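Local atomic coordinates of peptide ABC transporter permease (Staphylococcus hominis, PDB entry 6EXS), a protein that probably transports peptides across the cell membrane as a POT-family member of the major facilitator superfamily, and binds a thioalcohol-conjugated peptide that is a body-odour precursor. Residues A[42-47]-A[309-314]; A[266-271]-A[286-291]; A[352-355]-A[361-364]. All blocks are in the same frame, centred on the assembly; numbering follows the deposited sequence.

Interaction 1: residues A[42-47]-A[309-314]; sequences YMYFAI and LNIYGL
The two backbones stand well apart, with Tyr-44 and Ile-311 the nearest pair at 10.1 Å between their CA atoms, so side chains must bridge the gap. Tyr-44 does most of this. It is the last residue of helix 16-44, and its ring reaches toward the turn of helix 309-316 that carries Ile-311 and Leu-314. The hydroxyl makes the closest approach: OH of Tyr-44 lies 3.2 Å from CD2 of Leu-314, a tight contact between an oxygen and a methyl. OH of Tyr-44 also lies 3.8 Å from CG2 of Ile-311. The other branch of Ile-311 runs past the ring, and its CD1 meets CE1 of Tyr-44 obliquely at 3.9 Å.

In the major facilitator fold, helix 16-44 belongs to the N-terminal six-helix bundle and helix 309-316 to the C-terminal one. The contact joins the two halves, probably at the extracellular end, as in relatives. Closure between these helices there is consistent with an inward-facing state.

Phe-45, the first residue to leave the helix, lies against the tyrosine ring. CD1 of Phe-45 sits 4.1 Å above the Tyr-44 ring plane, over its centre. The tyrosine CG lies between the backbone N and the carbonyl carbon (chi1 86°), which brings the ring under Phe-45. Leu-314 CD2 also comes to the edge of the Phe-45 ring, 4.3 Å from CE1. Arg-176 and Glu-332 touch Phe-45 from loops.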
loop_
_atom_site.group_PDB
_atom_site.type_symbol
_atom_site.label_atom_id
_atom_site.label_comp_id
_atom_site.label_asym_id
_atom_site.label_seq_id
_atom_site.Cartn_x
_atom_site.Cartn_y
_atom_site.Cartn_z
ATOM N N TYR A 42 -19.453 -2.594 0.492
ATOM C CA TYR A 42 -20.220 -2.313 -0.718
ATOM C C TYR A 42 -20.274 -3.548 -1.641
ATOM O O TYR A 42 -21.323 -3.832 -2.198
ATOM C CB TYR A 42 -19.603 -1.122 -1.460
ATOM C CG TYR A 42 -20.249 -0.810 -2.790
ATOM C CD1 TYR A 42 -21.609 -0.513 -2.875
ATOM C CD2 TYR A 42 -19.495 -0.758 -3.960
ATOM C CE1 TYR A 42 -22.202 -0.178 -4.090
ATOM C CE2 TYR A 42 -20.078 -0.419 -5.183
ATOM C CZ TYR A 42 -21.435 -0.132 -5.243
ATOM O OH TYR A 42 -22.023 0.201 -6.440
ATOM N N MET A 43 -19.157 -4.296 -1.769
ATOM C CA MET A 43 -19.089 -5.504 -2.593
ATOM C C MET A 43 -19.904 -6.702 -2.059
ATOM O O MET A 43 -20.714 -7.248 -2.816
ATOM C CB MET A 43 -17.633 -5.913 -2.839
ATOM C CG MET A 43 -16.906 -4.971 -3.765
ATOM S SD MET A 43 -15.312 -5.612 -4.281
ATOM C CE MET A 43 -14.338 -5.300 -2.835
ATOM N N TYR A 44 -19.677 -7.141 -0.790
ATOM C CA TYR A 44 -20.361 -8.340 -0.299
ATOM C C TYR A 44 -21.724 -8.075 0.357
ATOM O O TYR A 44 -22.489 -9.037 0.525
ATOM C CB TYR A 44 -19.462 -9.215 0.599
ATOM C CG TYR A 44 -19.411 -8.849 2.066
ATOM C CD1 TYR A 44 -18.532 -7.880 2.530
ATOM C CD2 TYR A 44 -20.162 -9.551 3.007
ATOM C CE1 TYR A 44 -18.457 -7.558 3.881
ATOM C CE2 TYR A 44 -20.075 -9.256 4.367
ATOM C CZ TYR A 44 -19.226 -8.250 4.797
ATOM O OH TYR A 44 -19.130 -7.924 6.128
ATOM N N PHE A 45 -22.070 -6.803 0.675
ATOM C CA PHE A 45 -23.404 -6.525 1.225
ATOM C C PHE A 45 -24.447 -6.846 0.140
ATOM O O PHE A 45 -24.171 -6.650 -1.050
ATOM C CB PHE A 45 -23.561 -5.075 1.733
ATOM C CG PHE A 45 -23.020 -4.722 3.112
ATOM C CD1 PHE A 45 -22.162 -5.588 3.789
ATOM C CD2 PHE A 45 -23.343 -3.507 3.716
ATOM C CE1 PHE A 45 -21.653 -5.251 5.054
ATOM C CE2 PHE A 45 -22.844 -3.177 4.984
ATOM C CZ PHE A 45 -22.008 -4.053 5.645
ATOM N N ALA A 46 -25.617 -7.392 0.551
ATOM C CA ALA A 46 -26.709 -7.759 -0.348
ATOM C C ALA A 46 -27.227 -6.574 -1.170
ATOM O O ALA A 46 -27.045 -5.423 -0.766
ATOM C CB ALA A 46 -27.846 -8.379 0.451
ATOM N N ILE A 47 -27.872 -6.862 -2.327
ATOM C CA ILE A 47 -28.464 -5.871 -3.242
ATOM C C ILE A 47 -29.506 -5.016 -2.498
ATOM O O ILE A 47 -29.531 -3.794 -2.694
ATOM C CB ILE A 47 -29.059 -6.531 -4.526
ATOM C CG1 ILE A 47 -28.067 -7.520 -5.210
ATOM C CG2 ILE A 47 -29.596 -5.485 -5.515
ATOM C CD1 ILE A 47 -27.014 -6.929 -6.144
ATOM N N LEU A 309 -9.731 -9.525 8.855
ATOM C CA LEU A 309 -9.913 -9.241 10.283
ATOM C C LEU A 309 -11.162 -8.398 10.604
ATOM O O LEU A 309 -11.815 -8.653 11.621
ATOM C CB LEU A 309 -8.642 -8.609 10.878
ATOM C CG LEU A 309 -8.446 -8.704 12.405
ATOM C CD1 LEU A 309 -8.538 -10.157 12.909
ATOM C CD2 LEU A 309 -7.120 -8.059 12.820
ATOM N N ASN A 310 -11.507 -7.433 9.718
ATOM C CA ASN A 310 -12.680 -6.555 9.844
ATOM C C ASN A 310 -14.045 -7.286 9.668
ATOM O O ASN A 310 -14.981 -6.998 10.420
ATOM C CB ASN A 310 -12.565 -5.348 8.896
ATOM C CG ASN A 310 -12.277 -5.655 7.445
ATOM O OD1 ASN A 310 -11.820 -6.740 7.082
ATOM N ND2 ASN A 310 -12.510 -4.675 6.583
ATOM N N ILE A 311 -14.156 -8.209 8.666
ATOM C CA ILE A 311 -15.359 -9.017 8.416
ATOM C C ILE A 311 -15.543 -9.989 9.593
ATOM O O ILE A 311 -16.671 -10.209 10.033
ATOM C CB ILE A 311 -15.334 -9.757 7.051
ATOM C CG1 ILE A 311 -15.197 -8.782 5.862
ATOM C CG2 ILE A 311 -16.577 -10.651 6.886
ATOM C CD1 ILE A 311 -15.097 -9.489 4.468
ATOM N N TYR A 312 -14.422 -10.547 10.112
ATOM C CA TYR A 312 -14.418 -11.444 11.276
ATOM C C TYR A 312 -14.918 -10.698 12.512
ATOM O O TYR A 312 -15.714 -11.247 13.260
ATOM C CB TYR A 312 -13.018 -12.029 11.526
ATOM C CG TYR A 312 -12.969 -13.067 12.630
ATOM C CD1 TYR A 312 -13.537 -14.328 12.455
ATOM C CD2 TYR A 312 -12.331 -12.800 13.838
ATOM C CE1 TYR A 312 -13.458 -15.301 13.451
ATOM C CE2 TYR A 312 -12.266 -13.758 14.848
ATOM C CZ TYR A 312 -12.827 -15.009 14.650
ATOM O OH TYR A 312 -12.754 -15.957 15.639
ATOM N N GLY A 313 -14.484 -9.451 12.684
ATOM C CA GLY A 313 -14.928 -8.601 13.779
ATOM C C GLY A 313 -16.413 -8.301 13.673
ATOM O O GLY A 313 -17.147 -8.461 14.651
ATOM N N LEU A 314 -16.872 -7.903 12.465
ATOM C CA LEU A 314 -18.278 -7.592 12.172
ATOM C C LEU A 314 -19.206 -8.795 12.397
ATOM O O LEU A 314 -20.308 -8.643 12.946
ATOM C CB LEU A 314 -18.402 -7.051 10.721
ATOM C CG LEU A 314 -19.790 -6.651 10.189
ATOM C CD1 LEU A 314 -20.435 -5.552 11.032
ATOM C CD2 LEU A 314 -19.699 -6.167 8.782
#

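Interaction 2: residues A[266-271]-A[286-291]; sequences IYFTTM and KAFIPL
Phe-268 of helix 249-273 meets Phe-288 and Ile-289 of helix 279-302, using its edge for one and a face for the other. The ring is set by a first torsion with CG beside the backbone N and anti to the carbonyl carbon (chi1 -79°). This carries it across to the second helix. Ile-289 answers with its CG1 branch, which lies over one face of the ring. That carbon is 3.9 Å from the centroid of the Phe-268 ring and 20° off the normal, a CH-pi contact. It is displaced toward the rim on the CD1 and CE1 side, with CG1 of Ile-289 3.7 Å from CD1 of Phe-268.

Phe-288 takes a different first torsion, with CG swung opposite the backbone N (chi1 -163°). Its ring meets Phe-268 rim to rim: CD2 of Phe-288 is 3.6 Å from CZ of Phe-268, and each atom lies near the plane of the other ring. Neither face is used between the two rings. The helix kinks just after, at Pro-290, whose N has no bond to the preceding turn.

Helix 249-273 is probably one of the two extra helices that bacterial POT proteins carry between their six-helix bundles. Helix 279-302 opens the C-terminal bundle. Val-285 of that helix also touches Phe-268. Met-433 and Val-436 of helix 430-451 pack on Phe-288, and helix 364-389 receives Leu-291.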
loop_
_atom_site.group_PDB
_atom_site.type_symbol
_atom_site.label_atom_id
_atom_site.label_comp_id
_atom_site.label_asym_id
_atom_site.label_seq_id
_atom_site.Cartn_x
_atom_site.Cartn_y
_atom_site.Cartn_z
ATOM N N ILE A 266 12.727 -11.917 -10.886
ATOM C CA ILE A 266 13.292 -11.135 -11.995
ATOM C C ILE A 266 14.225 -10.031 -11.467
ATOM O O ILE A 266 15.316 -9.847 -12.011
ATOM C CB ILE A 266 12.171 -10.588 -12.936
ATOM C CG1 ILE A 266 11.498 -11.739 -13.727
ATOM C CG2 ILE A 266 12.694 -9.498 -13.900
ATOM C CD1 ILE A 266 10.111 -11.401 -14.340
ATOM N N TYR A 267 13.815 -9.336 -10.390
ATOM C CA TYR A 267 14.589 -8.254 -9.788
ATOM C C TYR A 267 15.854 -8.738 -9.105
ATOM O O TYR A 267 16.923 -8.205 -9.408
ATOM C CB TYR A 267 13.727 -7.384 -8.853
ATOM C CG TYR A 267 12.936 -6.339 -9.613
ATOM C CD1 TYR A 267 13.506 -5.109 -9.942
ATOM C CD2 TYR A 267 11.646 -6.601 -10.066
ATOM C CE1 TYR A 267 12.801 -4.162 -10.681
ATOM C CE2 TYR A 267 10.939 -5.669 -10.820
ATOM C CZ TYR A 267 11.518 -4.445 -11.116
ATOM O OH TYR A 267 10.827 -3.515 -11.843
ATOM N N PHE A 268 15.757 -9.749 -8.219
ATOM C CA PHE A 268 16.940 -10.276 -7.534
ATOM C C PHE A 268 17.927 -10.928 -8.514
ATOM O O PHE A 268 19.133 -10.724 -8.368
ATOM C CB PHE A 268 16.573 -11.209 -6.359
ATOM C CG PHE A 268 16.152 -10.505 -5.083
ATOM C CD1 PHE A 268 17.090 -9.860 -4.281
ATOM C CD2 PHE A 268 14.824 -10.512 -4.669
ATOM C CE1 PHE A 268 16.699 -9.206 -3.105
ATOM C CE2 PHE A 268 14.436 -9.862 -3.493
ATOM C CZ PHE A 268 15.376 -9.215 -2.720
ATOM N N THR A 269 17.411 -11.647 -9.540
ATOM C CA THR A 269 18.209 -12.306 -10.584
ATOM C C THR A 269 18.999 -11.280 -11.403
ATOM O O THR A 269 20.209 -11.450 -11.541
ATOM C CB THR A 269 17.342 -13.247 -11.440
ATOM O OG1 THR A 269 16.704 -14.201 -10.585
ATOM C CG2 THR A 269 18.138 -13.976 -12.510
ATOM N N THR A 270 18.334 -10.210 -11.910
ATOM C CA THR A 270 18.957 -9.120 -12.693
ATOM C C THR A 270 20.107 -8.444 -11.930
ATOM O O THR A 270 21.143 -8.150 -12.526
ATOM C CB THR A 270 17.889 -8.097 -13.134
ATOM O OG1 THR A 270 16.908 -8.761 -13.932
ATOM C CG2 THR A 270 18.470 -6.929 -13.915
ATOM N N MET A 271 19.919 -8.209 -10.619
ATOM C CA MET A 271 20.911 -7.569 -9.760
ATOM C C MET A 271 22.101 -8.472 -9.445
ATOM O O MET A 271 23.240 -8.003 -9.503
ATOM C CB MET A 271 20.264 -7.009 -8.489
ATOM C CG MET A 271 19.490 -5.743 -8.747
ATOM S SD MET A 271 19.033 -4.868 -7.244
ATOM C CE MET A 271 17.513 -5.710 -6.835
ATOM N N LYS A 286 22.068 -10.282 -1.796
ATOM C CA LYS A 286 21.709 -11.585 -1.226
ATOM C C LYS A 286 21.329 -11.461 0.259
ATOM O O LYS A 286 20.491 -12.226 0.741
ATOM C CB LYS A 286 22.776 -12.671 -1.485
ATOM C CG LYS A 286 24.182 -12.356 -0.998
ATOM C CD LYS A 286 25.086 -13.571 -1.122
ATOM C CE LYS A 286 26.495 -13.308 -0.649
ATOM N NZ LYS A 286 27.358 -12.798 -1.744
ATOM N N ALA A 287 21.895 -10.452 0.957
ATOM C CA ALA A 287 21.591 -10.142 2.355
ATOM C C ALA A 287 20.161 -9.599 2.501
ATOM O O ALA A 287 19.593 -9.698 3.588
ATOM C CB ALA A 287 22.585 -9.129 2.895
ATOM N N PHE A 288 19.590 -9.030 1.408
ATOM C CA PHE A 288 18.234 -8.483 1.387
ATOM C C PHE A 288 17.154 -9.562 1.201
ATOM O O PHE A 288 16.032 -9.366 1.669
ATOM C CB PHE A 288 18.077 -7.343 0.353
ATOM C CG PHE A 288 16.830 -6.506 0.583
ATOM C CD1 PHE A 288 16.835 -5.454 1.491
ATOM C CD2 PHE A 288 15.638 -6.803 -0.076
ATOM C CE1 PHE A 288 15.672 -4.709 1.731
ATOM C CE2 PHE A 288 14.478 -6.060 0.167
ATOM C CZ PHE A 288 14.503 -5.015 1.065
ATOM N N ILE A 289 17.487 -10.689 0.529
ATOM C CA ILE A 289 16.580 -11.824 0.287
ATOM C C ILE A 289 15.843 -12.253 1.597
ATOM O O ILE A 289 14.612 -12.282 1.548
ATOM C CB ILE A 289 17.282 -13.007 -0.454
ATOM C CG1 ILE A 289 17.610 -12.617 -1.909
ATOM C CG2 ILE A 289 16.441 -14.289 -0.411
ATOM C CD1 ILE A 289 18.734 -13.430 -2.589
ATOM N N PRO A 290 16.512 -12.519 2.767
ATOM C CA PRO A 290 15.748 -12.876 3.984
ATOM C C PRO A 290 14.845 -11.743 4.466
ATOM O O PRO A 290 13.733 -12.021 4.924
ATOM C CB PRO A 290 16.834 -13.201 5.013
ATOM C CG PRO A 290 18.062 -13.448 4.222
ATOM C CD PRO A 290 17.963 -12.546 3.045
ATOM N N LEU A 291 15.308 -10.468 4.325
ATOM C CA LEU A 291 14.539 -9.261 4.673
ATOM C C LEU A 291 13.287 -9.140 3.767
ATOM O O LEU A 291 12.262 -8.620 4.220
ATOM C CB LEU A 291 15.406 -7.986 4.568
ATOM C CG LEU A 291 16.561 -7.832 5.564
ATOM C CD1 LEU A 291 17.568 -6.819 5.070
ATOM C CD2 LEU A 291 16.071 -7.398 6.923
#

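Interaction 3: residues A[352-355]-A[361-364]; sequences MIWL and QPSL
Trp-354 packs its six-membered ring against the ring of Pro-362, and this is the tight part of the contact. CG of Pro-362 is 3.6 Å from CZ3 of Trp-354. CD of Pro-362 is also 3.6 Å from CZ3 of Trp-354, and CH2 of Trp-354 is 3.8 Å from CG of Pro-362. The approach is oblique, and the two side chains cross at about a right angle. CG of Trp-354 is anti to the carbonyl carbon (chi1 -55°), which sends the indole toward the loop.

The arrangement closes the short turn between helix 338-357 and helix 364-389, two transmembrane helices of the C-terminal bundle. Ser-363 is the N-cap of the second.

Gln-361 lies at the partly exposed margin, and its polar bonds go to residues other than Trp-354. OE1 of Gln-361 touches CB of Trp-354 at 3.6 Å, and the amide plane is turned 25° from the indole. NE2 of Gln-361 comes to 3.5 Å from the backbone O of Trp-354, but the angle is too poor for a hydrogen bond. Instead NE2 bonds Gly-358 O, and OE1 bonds NZ of Lys-367. The same lysine makes a cation-pi contact with Trp-354.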
loop_
_atom_site.group_PDB
_atom_site.type_symbol
_atom_site.label_atom_id
_atom_site.label_comp_id
_atom_site.label_asym_id
_atom_site.label_seq_id
_atom_site.Cartn_x
_atom_site.Cartn_y
_atom_site.Cartn_z
ATOM N N MET A 352 12.754 7.997 18.559
ATOM C CA MET A 352 13.567 8.477 19.671
ATOM C C MET A 352 14.191 7.317 20.461
ATOM O O MET A 352 15.330 7.449 20.915
ATOM C CB MET A 352 12.777 9.437 20.572
ATOM C CG MET A 352 12.711 10.858 20.024
ATOM S SD MET A 352 14.325 11.701 19.923
ATOM C CE MET A 352 14.538 11.797 18.132
ATOM N N ILE A 353 13.468 6.173 20.587
ATOM C CA ILE A 353 13.948 4.957 21.263
ATOM C C ILE A 353 15.229 4.458 20.566
ATOM O O ILE A 353 16.230 4.226 21.251
ATOM C CB ILE A 353 12.846 3.849 21.373
ATOM C CG1 ILE A 353 11.535 4.357 22.049
ATOM C CG2 ILE A 353 13.362 2.572 22.050
ATOM C CD1 ILE A 353 11.625 4.987 23.498
ATOM N N TRP A 354 15.208 4.347 19.209
ATOM C CA TRP A 354 16.364 3.927 18.404
ATOM C C TRP A 354 17.504 4.955 18.449
ATOM O O TRP A 354 18.669 4.555 18.465
ATOM C CB TRP A 354 15.989 3.659 16.931
ATOM C CG TRP A 354 14.888 2.670 16.643
ATOM C CD1 TRP A 354 14.021 2.717 15.591
ATOM C CD2 TRP A 354 14.608 1.439 17.336
ATOM N NE1 TRP A 354 13.197 1.615 15.601
ATOM C CE2 TRP A 354 13.525 0.820 16.669
ATOM C CE3 TRP A 354 15.134 0.818 18.483
ATOM C CZ2 TRP A 354 12.970 -0.390 17.100
ATOM C CZ3 TRP A 354 14.565 -0.366 18.924
ATOM C CH2 TRP A 354 13.517 -0.972 18.219
ATOM N N LEU A 355 17.169 6.268 18.445
ATOM C CA LEU A 355 18.149 7.366 18.483
ATOM C C LEU A 355 18.913 7.419 19.811
ATOM O O LEU A 355 20.099 7.762 19.814
ATOM C CB LEU A 355 17.485 8.716 18.188
ATOM C CG LEU A 355 18.401 9.773 17.589
ATOM C CD1 LEU A 355 17.844 10.290 16.280
ATOM C CD2 LEU A 355 18.651 10.906 18.573
ATOM N N GLN A 361 21.685 0.005 18.988
ATOM C CA GLN A 361 20.326 -0.296 18.514
ATOM C C GLN A 361 20.229 -1.626 17.727
ATOM O O GLN A 361 21.238 -2.041 17.142
ATOM C CB GLN A 361 19.751 0.889 17.699
ATOM C CG GLN A 361 20.236 1.012 16.254
ATOM C CD GLN A 361 19.450 2.065 15.518
ATOM O OE1 GLN A 361 18.379 1.802 14.972
ATOM N NE2 GLN A 361 19.943 3.291 15.517
ATOM N N PRO A 362 19.042 -2.299 17.683
ATOM C CA PRO A 362 18.943 -3.548 16.912
ATOM C C PRO A 362 19.157 -3.328 15.419
ATOM O O PRO A 362 18.843 -2.256 14.892
ATOM C CB PRO A 362 17.519 -4.038 17.198
ATOM C CG PRO A 362 16.770 -2.827 17.575
ATOM C CD PRO A 362 17.749 -1.969 18.319
ATOM N N SER A 363 19.700 -4.352 14.746
ATOM C CA SER A 363 19.981 -4.333 13.314
ATOM C C SER A 363 18.706 -4.444 12.464
ATOM O O SER A 363 17.617 -4.689 12.993
ATOM C CB SER A 363 20.967 -5.440 12.957
ATOM O OG SER A 363 20.394 -6.730 13.085
ATOM N N LEU A 364 18.859 -4.257 11.141
ATOM C CA LEU A 364 17.803 -4.336 10.131
ATOM C C LEU A 364 17.069 -5.685 10.232
ATOM O O LEU A 364 15.837 -5.721 10.286
ATOM C CB LEU A 364 18.449 -4.185 8.739
ATOM C CG LEU A 364 17.887 -3.122 7.802
ATOM C CD1 LEU A 364 18.945 -2.667 6.818
ATOM C CD2 LEU A 364 16.696 -3.653 7.037
#

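How the interactions relate
Interaction 2 is nested along the chain inside the loop closed by interaction 1, and interaction 3 follows both. Interactions 1 and 2 lie on opposite sides of the chain's centre, about 38 Å between centres. Interactions 1 and 3 are about 39 Å apart between centres. Interactions 2 and 3 are closer, with centres about 24 Å apart, and they touch: CD2 of Leu-291 packs 3.8 Å from the backbone O of Leu-364. Helix 309-316 of interaction 1 follows helix 279-302 of interaction 2. By family topology, interaction 1 joins the two bundles near the extracellular end. Interactions 2 and 3 probably lie near the cytoplasmic end, interaction 3 within the C-terminal bundle, interaction 2 where helix 249-273 meets it.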